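Transcriptional regulator, GntR family (Ralstonia eutropha, PDB 3IHU) probably binds DNA through a GntR-type winged helix-turn-helix domain and regulates transcription, with an all-helical FCD domain as its second module. Local coordinates at residues Asn139-Phe144 and Asp184-Ile189. Sequence-based numbering, arbitrary orientation. Where two conformers were deposited one is given.
Sequences NARRHF and DDYRRI
Within the helical bundle of the FCD domain, Phe144 and Tyr186 reach toward each other from helices 134-152 and 179-195. The two short helical segments run nearly in the same direction, 23° apart, and their axes stay 12.2 Å from each other, a gap bridged by long side chains. With CG anti to the backbone N (chi1 179°), the Phe144 ring extends across to the other helix, where CZ lies 3.3 Å from the carbonyl O of Tyr186. Phe144 CE2 rests 3.8 Å from Tyr186 CB. The rings meet obliquely, centroids 5.6 Å apart and planes at 53°. Three residues further along helix 179-195, Ile189 offers its CG2 methyl to Phe144 CZ at 4.1 Å, while Leu118 and Ser121 of helix 112-130 also touch Phe144. One helical turn before Phe144, Arg141 lays its aliphatic part against the phenol end of Tyr186, with Arg141 CD 3.3 Å from Tyr186 OH. A bend at chi3 swings the guanidinium to Glu30, with which it forms a salt bridge, and to His165 ND1, to which it is hydrogen-bonded; the Tyr186 hydroxyl is hydrogen-bonded to Arg182. Carbon meets carbon at Phe144, Tyr186 CB and Ile189, while Phe144 CZ also touches a backbone carbonyl and the arginine methylenes a hydroxyl, so van der Waals contact holds the two segments and the buried polar ends find their partners elsewhere. Through Arg141 one side chain both packs inside the FCD bundle and pairs with Glu30 of helix 17-31, linking this interface to the N-terminal GntR-family region, which probably binds DNA.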
loop_
_atom_site.group_PDB
_atom_site.type_symbol
_atom_site.label_atom_id
_atom_site.label_comp_id
_atom_site.label_asym_id
_atom_site.label_seq_id
_atom_site.Cartn_x
_atom_site.Cartn_y
_atom_site.Cartn_z
ATOM N N ASN A 139 3.987 1.859 8.808
ATOM C CA ASN A 139 2.887 1.309 9.622
ATOM C C ASN A 139 1.806 2.379 9.783
ATOM O O ASN A 139 0.625 2.069 9.769
ATOM C CB ASN A 139 3.341 0.830 11.032
ATOM C CG ASN A 139 4.435 -0.286 11.008
ATOM O OD1 ASN A 139 4.585 -1.034 10.057
ATOM N ND2 ASN A 139 5.194 -0.371 12.098
ATOM N N ALA A 140 2.203 3.632 9.985
ATOM C CA ALA A 140 1.204 4.682 10.112
ATOM C C ALA A 140 0.553 4.886 8.727
ATOM O O ALA A 140 -0.610 5.160 8.648
ATOM C CB ALA A 140 1.811 6.013 10.641
ATOM N N ARG A 141 1.309 4.731 7.645
ATOM C CA ARG A 141 0.720 4.790 6.307
ATOM C C ARG A 141 -0.383 3.741 6.161
ATOM O O ARG A 141 -1.521 4.050 5.761
ATOM C CB ARG A 141 1.760 4.643 5.206
ATOM C CG ARG A 141 1.131 4.842 3.763
ATOM C CD ARG A 141 1.915 4.113 2.687
ATOM N NE ARG A 141 1.866 2.658 2.841
ATOM C CZ ARG A 141 0.796 1.893 2.609
ATOM N NH1 ARG A 141 -0.390 2.404 2.264
ATOM N NH2 ARG A 141 0.883 0.588 2.787
ATOM N N ARG A 142 -0.061 2.498 6.494
ATOM C CA ARG A 142 -1.054 1.442 6.401
ATOM C C ARG A 142 -2.306 1.814 7.230
ATOM O O ARG A 142 -3.430 1.683 6.722
ATOM C CB ARG A 142 -0.453 0.076 6.780
ATOM C CG ARG A 142 -1.105 -1.115 6.077
ATOM C CD ARG A 142 -0.283 -2.438 6.150
ATOM N NE ARG A 142 0.943 -2.426 5.336
ATOM C CZ ARG A 142 1.007 -2.673 4.022
ATOM N NH1 ARG A 142 -0.084 -2.944 3.318
ATOM N NH2 ARG A 142 2.184 -2.636 3.407
ATOM N N HIS A 143 -2.130 2.293 8.468
ATOM C CA HIS A 143 -3.243 2.696 9.295
ATOM C C HIS A 143 -4.117 3.820 8.701
ATOM O O HIS A 143 -5.352 3.802 8.799
ATOM C CB HIS A 143 -2.709 3.120 10.697
ATOM C CG HIS A 143 -3.784 3.407 11.676
ATOM N ND1 HIS A 143 -4.823 2.527 11.914
ATOM C CD2 HIS A 143 -3.996 4.471 12.494
ATOM C CE1 HIS A 143 -5.630 3.042 12.827
ATOM N NE2 HIS A 143 -5.150 4.215 13.196
ATOM N N PHE A 144 -3.462 4.800 8.103
ATOM C CA PHE A 144 -4.130 5.886 7.413
ATOM C C PHE A 144 -5.047 5.342 6.307
ATOM O O PHE A 144 -6.237 5.658 6.262
ATOM C CB PHE A 144 -3.047 6.765 6.794
ATOM C CG PHE A 144 -3.552 7.918 6.028
ATOM C CD1 PHE A 144 -4.305 8.877 6.632
ATOM C CD2 PHE A 144 -3.239 8.066 4.692
ATOM C CE1 PHE A 144 -4.732 9.980 5.924
ATOM C CE2 PHE A 144 -3.665 9.174 3.977
ATOM C CZ PHE A 144 -4.414 10.129 4.617
ATOM N N ASP A 184 3.192 15.219 2.758
ATOM C CA ASP A 184 2.372 16.366 2.350
ATOM C C ASP A 184 1.150 15.910 1.588
ATOM O O ASP A 184 0.043 16.396 1.817
ATOM C CB ASP A 184 3.101 17.340 1.449
ATOM C CG ASP A 184 2.329 18.627 1.319
ATOM O OD1 ASP A 184 2.128 19.257 2.369
ATOM O OD2 ASP A 184 1.837 18.949 0.220
ATOM N N ASP A 185 1.348 14.951 0.687
ATOM C CA ASP A 185 0.222 14.404 -0.035
ATOM C C ASP A 185 -0.856 13.785 0.890
ATOM O O ASP A 185 -2.082 13.933 0.662
ATOM C CB ASP A 185 0.718 13.346 -1.061
ATOM C CG ASP A 185 1.505 13.948 -2.206
ATOM O OD1 ASP A 185 1.569 15.187 -2.299
ATOM O OD2 ASP A 185 2.060 13.176 -3.033
ATOM N N TYR A 186 -0.402 13.020 1.876
ATOM C CA TYR A 186 -1.304 12.352 2.767
ATOM C C TYR A 186 -2.033 13.365 3.651
ATOM O O TYR A 186 -3.190 13.177 3.987
ATOM C CB TYR A 186 -0.591 11.356 3.680
ATOM C CG TYR A 186 0.145 10.216 3.020
ATOM C CD1 TYR A 186 -0.354 9.604 1.889
ATOM C CD2 TYR A 186 1.320 9.731 3.553
ATOM C CE1 TYR A 186 0.293 8.552 1.304
ATOM C CE2 TYR A 186 1.987 8.667 2.956
ATOM C CZ TYR A 186 1.457 8.084 1.832
ATOM O OH TYR A 186 2.094 7.043 1.186
ATOM N N ARG A 187 -1.322 14.414 4.050
ATOM C CA ARG A 187 -1.945 15.493 4.753
ATOM C C ARG A 187 -3.022 16.157 3.914
ATOM O O ARG A 187 -4.065 16.451 4.453
ATOM C CB ARG A 187 -0.915 16.509 5.203
ATOM C CG ARG A 187 -0.027 15.928 6.250
ATOM C CD ARG A 187 1.155 16.852 6.531
ATOM N NE ARG A 187 0.745 17.773 7.546
ATOM C CZ ARG A 187 1.568 18.418 8.356
ATOM N NH1 ARG A 187 2.902 18.263 8.259
ATOM N NH2 ARG A 187 1.029 19.214 9.268
ATOM N N ARG A 188 -2.774 16.398 2.622
ATOM C CA ARG A 188 -3.804 17.021 1.773
ATOM C C ARG A 188 -5.028 16.086 1.615
ATOM O O ARG A 188 -6.181 16.560 1.594
ATOM C CB ARG A 188 -3.249 17.433 0.382
ATOM C CG ARG A 188 -2.198 18.563 0.446
ATOM C CD ARG A 188 -1.246 18.659 -0.797
ATOM N NE ARG A 188 -0.495 19.908 -0.764
ATOM C CZ ARG A 188 -0.927 21.084 -1.246
ATOM N NH1 ARG A 188 -2.090 21.195 -1.880
ATOM N NH2 ARG A 188 -0.165 22.169 -1.112
ATOM N N ILE A 189 -4.775 14.772 1.481
ATOM C CA ILE A 189 -5.866 13.813 1.397
ATOM C C ILE A 189 -6.750 13.925 2.658
ATOM O O ILE A 189 -7.948 14.073 2.542
ATOM C CB ILE A 189 -5.409 12.344 1.204
ATOM C CG1 ILE A 189 -4.798 12.132 -0.182
ATOM C CG2 ILE A 189 -6.610 11.387 1.448
ATOM C CD1 ILE A 189 -3.977 10.854 -0.352
#